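Local structure of succinate dehydrogenase subunit A (Mycolicibacterium smegmatis MC2 51, 6LUM) at residues D79-E84 / P571-R576; D75-Q80 / M549-A554. The protein probably serves as the FAD-bearing flavoprotein subunit of succinate dehydrogenase, which oxidises succinate to fumarate and passes the electrons on. All blocks are in the same frame, centred on the assembly; numbering follows the deposited sequence.

Contact 1: residues D79-E84 / P571-R576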
loop_
_atom_site.group_PDB
_atom_site.type_symbol
_atom_site.label_atom_id
_atom_site.label_comp_id
_atom_site.label_asym_id
_atom_site.label_seq_id
_atom_site.Cartn_x
_atom_site.Cartn_y
_atom_site.Cartn_z
ATOM N N ASP D 79 38.812 27.494 -14.486
ATOM C CA ASP D 79 38.163 27.629 -15.782
ATOM C C ASP D 79 36.868 28.403 -15.598
ATOM O O ASP D 79 35.990 27.976 -14.839
ATOM C CB ASP D 79 37.892 26.268 -16.413
ATOM C CG ASP D 79 39.159 25.562 -16.834
ATOM O OD1 ASP D 79 40.165 26.253 -17.086
ATOM O OD2 ASP D 79 39.152 24.316 -16.923
ATOM N N GLN D 80 36.748 29.537 -16.294
ATOM C CA GLN D 80 35.640 30.441 -16.018
ATOM C C GLN D 80 34.296 29.838 -16.399
ATOM O O GLN D 80 33.290 30.118 -15.738
ATOM C CB GLN D 80 35.845 31.771 -16.733
ATOM C CG GLN D 80 36.618 32.808 -15.937
ATOM C CD GLN D 80 38.104 32.672 -16.094
ATOM O OE1 GLN D 80 38.576 31.887 -16.900
ATOM N NE2 GLN D 80 38.855 33.454 -15.338
ATOM N N ASP D 81 34.249 29.004 -17.438
ATOM C CA ASP D 81 33.004 28.321 -17.780
ATOM C C ASP D 81 32.540 27.436 -16.633
ATOM O O ASP D 81 31.361 27.450 -16.249
ATOM C CB ASP D 81 33.183 27.492 -19.049
ATOM C CG ASP D 81 34.459 26.666 -19.043
ATOM O OD1 ASP D 81 35.130 26.602 -17.993
ATOM O OD2 ASP D 81 34.792 26.076 -20.093
ATOM N N ALA D 82 33.466 26.663 -16.065
ATOM C CA ALA D 82 33.124 25.777 -14.962
ATOM C C ALA D 82 32.723 26.563 -13.727
ATOM O O ALA D 82 31.795 26.170 -13.016
ATOM C CB ALA D 82 34.301 24.858 -14.653
ATOM N N VAL D 83 33.404 27.677 -13.456
ATOM C CA VAL D 83 33.067 28.484 -12.284
ATOM C C VAL D 83 31.664 29.064 -12.422
ATOM O O VAL D 83 30.858 29.040 -11.477
ATOM C CB VAL D 83 34.111 29.589 -12.082
ATOM C CG1 VAL D 83 33.699 30.476 -10.949
ATOM C CG2 VAL D 83 35.454 28.987 -11.815
ATOM N N GLU D 84 31.368 29.621 -13.600
ATOM C CA GLU D 84 30.029 30.097 -13.917
ATOM C C GLU D 84 28.982 29.031 -13.650
ATOM O O GLU D 84 27.981 29.286 -12.961
ATOM C CB GLU D 84 29.986 30.513 -15.380
ATOM C CG GLU D 84 28.636 30.952 -15.885
ATOM C CD GLU D 84 28.660 31.284 -17.363
ATOM O OE1 GLU D 84 29.740 31.179 -17.982
ATOM O OE2 GLU D 84 27.595 31.635 -17.908
ATOM N N PRO D 571 45.547 24.049 -21.966
ATOM C CA PRO D 571 45.254 25.476 -21.828
ATOM C C PRO D 571 44.083 25.724 -20.893
ATOM O O PRO D 571 43.155 24.921 -20.792
ATOM C CB PRO D 571 44.918 25.902 -23.258
ATOM C CG PRO D 571 44.376 24.670 -23.877
ATOM C CD PRO D 571 45.161 23.535 -23.288
ATOM N N VAL D 572 44.135 26.860 -20.207
ATOM C CA VAL D 572 43.094 27.269 -19.274
ATOM C C VAL D 572 42.111 28.183 -19.992
ATOM O O VAL D 572 42.516 29.094 -20.724
ATOM C CB VAL D 572 43.696 27.951 -18.033
ATOM C CG1 VAL D 572 44.587 29.096 -18.435
ATOM C CG2 VAL D 572 42.593 28.455 -17.136
ATOM N N VAL D 573 40.818 27.925 -19.796
ATOM C CA VAL D 573 39.779 28.701 -20.458
ATOM C C VAL D 573 39.632 30.053 -19.773
ATOM O O VAL D 573 39.811 30.179 -18.558
ATOM C CB VAL D 573 38.455 27.920 -20.437
ATOM C CG1 VAL D 573 37.472 28.507 -21.423
ATOM C CG2 VAL D 573 38.709 26.467 -20.738
ATOM N N GLN D 574 39.312 31.080 -20.560
ATOM C CA GLN D 574 39.130 32.431 -20.041
ATOM C C GLN D 574 37.939 33.080 -20.726
ATOM O O GLN D 574 37.811 32.999 -21.950
ATOM C CB GLN D 574 40.380 33.287 -20.259
ATOM C CG GLN D 574 41.656 32.661 -19.749
ATOM C CD GLN D 574 42.516 33.634 -18.983
ATOM O OE1 GLN D 574 42.309 34.846 -19.044
ATOM N NE2 GLN D 574 43.486 33.111 -18.245
ATOM N N THR D 575 37.068 33.716 -19.941
ATOM C CA THR D 575 35.922 34.429 -20.498
ATOM C C THR D 575 35.984 35.928 -20.240
ATOM O O THR D 575 35.984 36.710 -21.195
ATOM C CB THR D 575 34.616 33.857 -19.938
ATOM O OG1 THR D 575 34.513 34.178 -18.548
ATOM C CG2 THR D 575 34.581 32.355 -20.111
ATOM N N ARG D 576 36.041 36.358 -18.988
ATOM C CA ARG D 576 35.987 37.785 -18.691
ATOM C C ARG D 576 37.110 38.257 -17.789
ATOM O O ARG D 576 37.621 39.359 -17.985
ATOM C CB ARG D 576 34.651 38.146 -18.031
ATOM C CG ARG D 576 33.430 37.623 -18.740
ATOM C CD ARG D 576 32.190 37.860 -17.908
ATOM N NE ARG D 576 31.047 37.125 -18.432
ATOM C CZ ARG D 576 30.770 35.863 -18.126
ATOM N NH1 ARG D 576 31.554 35.194 -17.295
ATOM N NH2 ARG D 576 29.709 35.270 -18.652
#
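Asp79 and Val573 bring their CA atoms to 5.1 Å and Gln80 and Gln574 follow at 5.7 Å, so the start of a helix runs close beside the segment 571-576. A hydrogen bond crosses from Val573 N to Asp79 OD1, 3.3 Å long with an N-H...O angle of 153°, and the donor stands 51° out of the carboxylate plane. Asp79 holds the N-cap position but makes no capping bond with its side chain; chi1 of -69° sets CG beside its own backbone N, and OD1 turns toward segment 571-576. CG2 of Val572 lies 3.3 Å from the same OD1. An alanine in place of Asp79 would probably leave Val573 N without its acceptor across the contact and open a gap beside the Val572 methyl. Further on, the side chains of Gln80 and Thr575 lie alongside each other, pointing opposite ways, with Gln80 CB 3.7 Å from Thr575 CG2. Val573 CG1 is 3.9 Å from Asp81 OD2, its side chain crossing that of the aspartate at about a right angle. Glu84 OE1 approaches the edge of the Arg576 guanidinium, 4.1 Å from NH2, beyond salt-bridge range. The contact joins the FAD-binding part to the C-terminal flavoprotein part: helix 63-73 packs through Val71 on Gln80 and Val83, while 571-576 leads out of strand 565-571 across the first turn of helix 80-100.

Contact 2: residues D75-Q80 / M549-A554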
loop_
_atom_site.group_PDB
_atom_site.type_symbol
_atom_site.label_atom_id
_atom_site.label_comp_id
_atom_site.label_asym_id
_atom_site.label_seq_id
_atom_site.Cartn_x
_atom_site.Cartn_y
_atom_site.Cartn_z
ATOM N N ASP D 75 43.587 31.967 -7.948
ATOM C CA ASP D 75 44.840 32.542 -8.438
ATOM C C ASP D 75 44.957 32.424 -9.954
ATOM O O ASP D 75 46.040 32.204 -10.494
ATOM C CB ASP D 75 46.046 31.908 -7.752
ATOM C CG ASP D 75 47.220 32.849 -7.673
ATOM O OD1 ASP D 75 47.262 33.805 -8.468
ATOM O OD2 ASP D 75 48.100 32.637 -6.818
ATOM N N TYR D 76 43.830 32.571 -10.643
ATOM C CA TYR D 76 43.787 32.648 -12.102
ATOM C C TYR D 76 44.337 31.376 -12.741
ATOM O O TYR D 76 45.193 31.406 -13.625
ATOM C CB TYR D 76 44.523 33.893 -12.600
ATOM C CG TYR D 76 43.891 35.158 -12.091
ATOM C CD1 TYR D 76 42.580 35.471 -12.410
ATOM C CD2 TYR D 76 44.587 36.024 -11.268
ATOM C CE1 TYR D 76 41.988 36.611 -11.938
ATOM C CE2 TYR D 76 44.003 37.167 -10.793
ATOM C CZ TYR D 76 42.705 37.456 -11.131
ATOM O OH TYR D 76 42.117 38.601 -10.659
ATOM N N LEU D 77 43.819 30.248 -12.265
ATOM C CA LEU D 77 44.034 28.970 -12.927
ATOM C C LEU D 77 42.742 28.173 -13.018
ATOM O O LEU D 77 42.763 27.047 -13.518
ATOM C CB LEU D 77 45.095 28.149 -12.209
ATOM C CG LEU D 77 45.878 27.186 -13.090
ATOM C CD1 LEU D 77 46.810 27.961 -13.978
ATOM C CD2 LEU D 77 46.639 26.204 -12.248
ATOM N N ALA D 78 41.627 28.715 -12.545
ATOM C CA ALA D 78 40.336 28.076 -12.703
ATOM C C ALA D 78 39.837 28.255 -14.130
ATOM O O ALA D 78 40.363 29.056 -14.901
ATOM C CB ALA D 78 39.332 28.652 -11.709
ATOM N N ASP D 79 38.812 27.494 -14.486
ATOM C CA ASP D 79 38.163 27.629 -15.782
ATOM C C ASP D 79 36.868 28.403 -15.598
ATOM O O ASP D 79 35.990 27.976 -14.839
ATOM C CB ASP D 79 37.892 26.268 -16.413
ATOM C CG ASP D 79 39.159 25.562 -16.834
ATOM O OD1 ASP D 79 40.165 26.253 -17.086
ATOM O OD2 ASP D 79 39.152 24.316 -16.923
ATOM N N GLN D 80 36.748 29.537 -16.294
ATOM C CA GLN D 80 35.640 30.441 -16.018
ATOM C C GLN D 80 34.296 29.838 -16.399
ATOM O O GLN D 80 33.290 30.118 -15.738
ATOM C CB GLN D 80 35.845 31.771 -16.733
ATOM C CG GLN D 80 36.618 32.808 -15.937
ATOM C CD GLN D 80 38.104 32.672 -16.094
ATOM O OE1 GLN D 80 38.576 31.887 -16.900
ATOM N NE2 GLN D 80 38.855 33.454 -15.338
ATOM N N MET D 549 50.775 29.560 -17.156
ATOM C CA MET D 549 49.332 29.621 -16.935
ATOM C C MET D 549 48.620 28.525 -17.715
ATOM O O MET D 549 47.776 28.771 -18.573
ATOM C CB MET D 549 48.787 30.997 -17.285
ATOM C CG MET D 549 47.326 31.177 -16.896
ATOM S SD MET D 549 46.687 32.838 -17.139
ATOM C CE MET D 549 47.445 33.659 -15.748
ATOM N N ARG D 550 48.987 27.283 -17.420
ATOM C CA ARG D 550 48.366 26.123 -18.033
ATOM C C ARG D 550 48.301 25.008 -17.003
ATOM O O ARG D 550 49.113 24.944 -16.081
ATOM C CB ARG D 550 49.141 25.656 -19.267
ATOM C CG ARG D 550 49.168 26.652 -20.401
ATOM C CD ARG D 550 50.337 26.409 -21.328
ATOM N NE ARG D 550 51.602 26.394 -20.606
ATOM C CZ ARG D 550 52.789 26.315 -21.193
ATOM N NH1 ARG D 550 52.870 26.247 -22.513
ATOM N NH2 ARG D 550 53.894 26.306 -20.462
ATOM N N HIS D 551 47.319 24.133 -17.162
ATOM C CA HIS D 551 47.257 22.939 -16.342
ATOM C C HIS D 551 48.353 21.979 -16.765
ATOM O O HIS D 551 48.652 21.846 -17.953
ATOM C CB HIS D 551 45.901 22.261 -16.479
ATOM C CG HIS D 551 44.753 23.082 -15.988
ATOM N ND1 HIS D 551 44.654 23.522 -14.687
ATOM C CD2 HIS D 551 43.644 23.528 -16.620
ATOM C CE1 HIS D 551 43.537 24.210 -14.542
ATOM N NE2 HIS D 551 42.906 24.228 -15.699
ATOM N N THR D 552 48.959 21.315 -15.792
ATOM C CA THR D 552 49.926 20.265 -16.063
ATOM C C THR D 552 49.202 18.934 -16.119
ATOM O O THR D 552 48.346 18.656 -15.280
ATOM C CB THR D 552 50.995 20.223 -14.973
ATOM O OG1 THR D 552 51.697 21.469 -14.936
ATOM C CG2 THR D 552 51.976 19.111 -15.241
ATOM N N MET D 553 49.535 18.112 -17.106
ATOM C CA MET D 553 48.943 16.791 -17.237
ATOM C C MET D 553 50.056 15.760 -17.282
ATOM O O MET D 553 51.060 15.959 -17.966
ATOM C CB MET D 553 48.064 16.708 -18.481
ATOM C CG MET D 553 46.952 17.724 -18.467
ATOM S SD MET D 553 45.679 17.412 -19.683
ATOM C CE MET D 553 44.920 15.967 -18.984
ATOM N N ALA D 554 49.890 14.677 -16.537
ATOM C CA ALA D 554 50.921 13.666 -16.392
ATOM C C ALA D 554 50.393 12.332 -16.881
ATOM O O ALA D 554 49.273 11.940 -16.534
ATOM C CB ALA D 554 51.374 13.558 -14.941
#
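His551 meets both Leu77 and Asp79 across the contact, and its ring is held from outside the two segments by a hydrogen bond between ND1 and Asp236 OD2, which limits the rotation of the imidazole. Leu77 O lies obliquely to the ring, 3.1 Å from His551 CE1. At the other nitrogen, Asp79 and His551 reach toward each other tip to tip; OD1 is 3.7 Å from NE2 and near the ring plane, while the carboxylate plane is turned 81° from that of the imidazole. The Leu77 side chain lies alongside the ring, pointing the opposite way. Its CG is 4.1 Å from His551 CE1, and CD2 comes equally near to ND1. The other methyl, CD1, rests against the backbone where Met549 joins Arg550 and lies 4.4 Å from Met549 CG. Met549 extends as far as SD and then bends, chi3 -76°, which places CE 3.8 Å from Tyr76 O and 4.3 Å from Tyr76 CB. No hydrogen bond links the two segments, whose directions differ by 43°; side chains and single carbonyls make the join between the FAD-binding part and the C-terminal flavoprotein part. The segment 75-80 links helix 63-73, closed by a Schellman motif at Asp75, to helix 80-100. Against it lies the entry to strand 550-556, the middle strand of an antiparallel sheet, bonded through His551 to Lys570 of strand 565-571 and through Thr552 to Asp236, next to strand 234-235.

In the fold
Along the chain the segments come in the order 75-80, 79-84, 549-554 and 571-576; the first two overlap, so both contacts share Asp79 and Gln80. Their centres lie about 10 Å apart, and they touch, with Val572 CG2 3.2 Å from Ala78 O. The distant halves belong together too, since 549-554 enters strand 550-556 and the other late segment leaves its antiparallel neighbour, strand 565-571. The early segments lie in the FAD-binding part, the late ones in the C-terminal flavoprotein part. The connection between helices 63-73 and 80-100, together with the first turn of the latter, thus packs against two sections of the C-terminal region, more than 450 residues away.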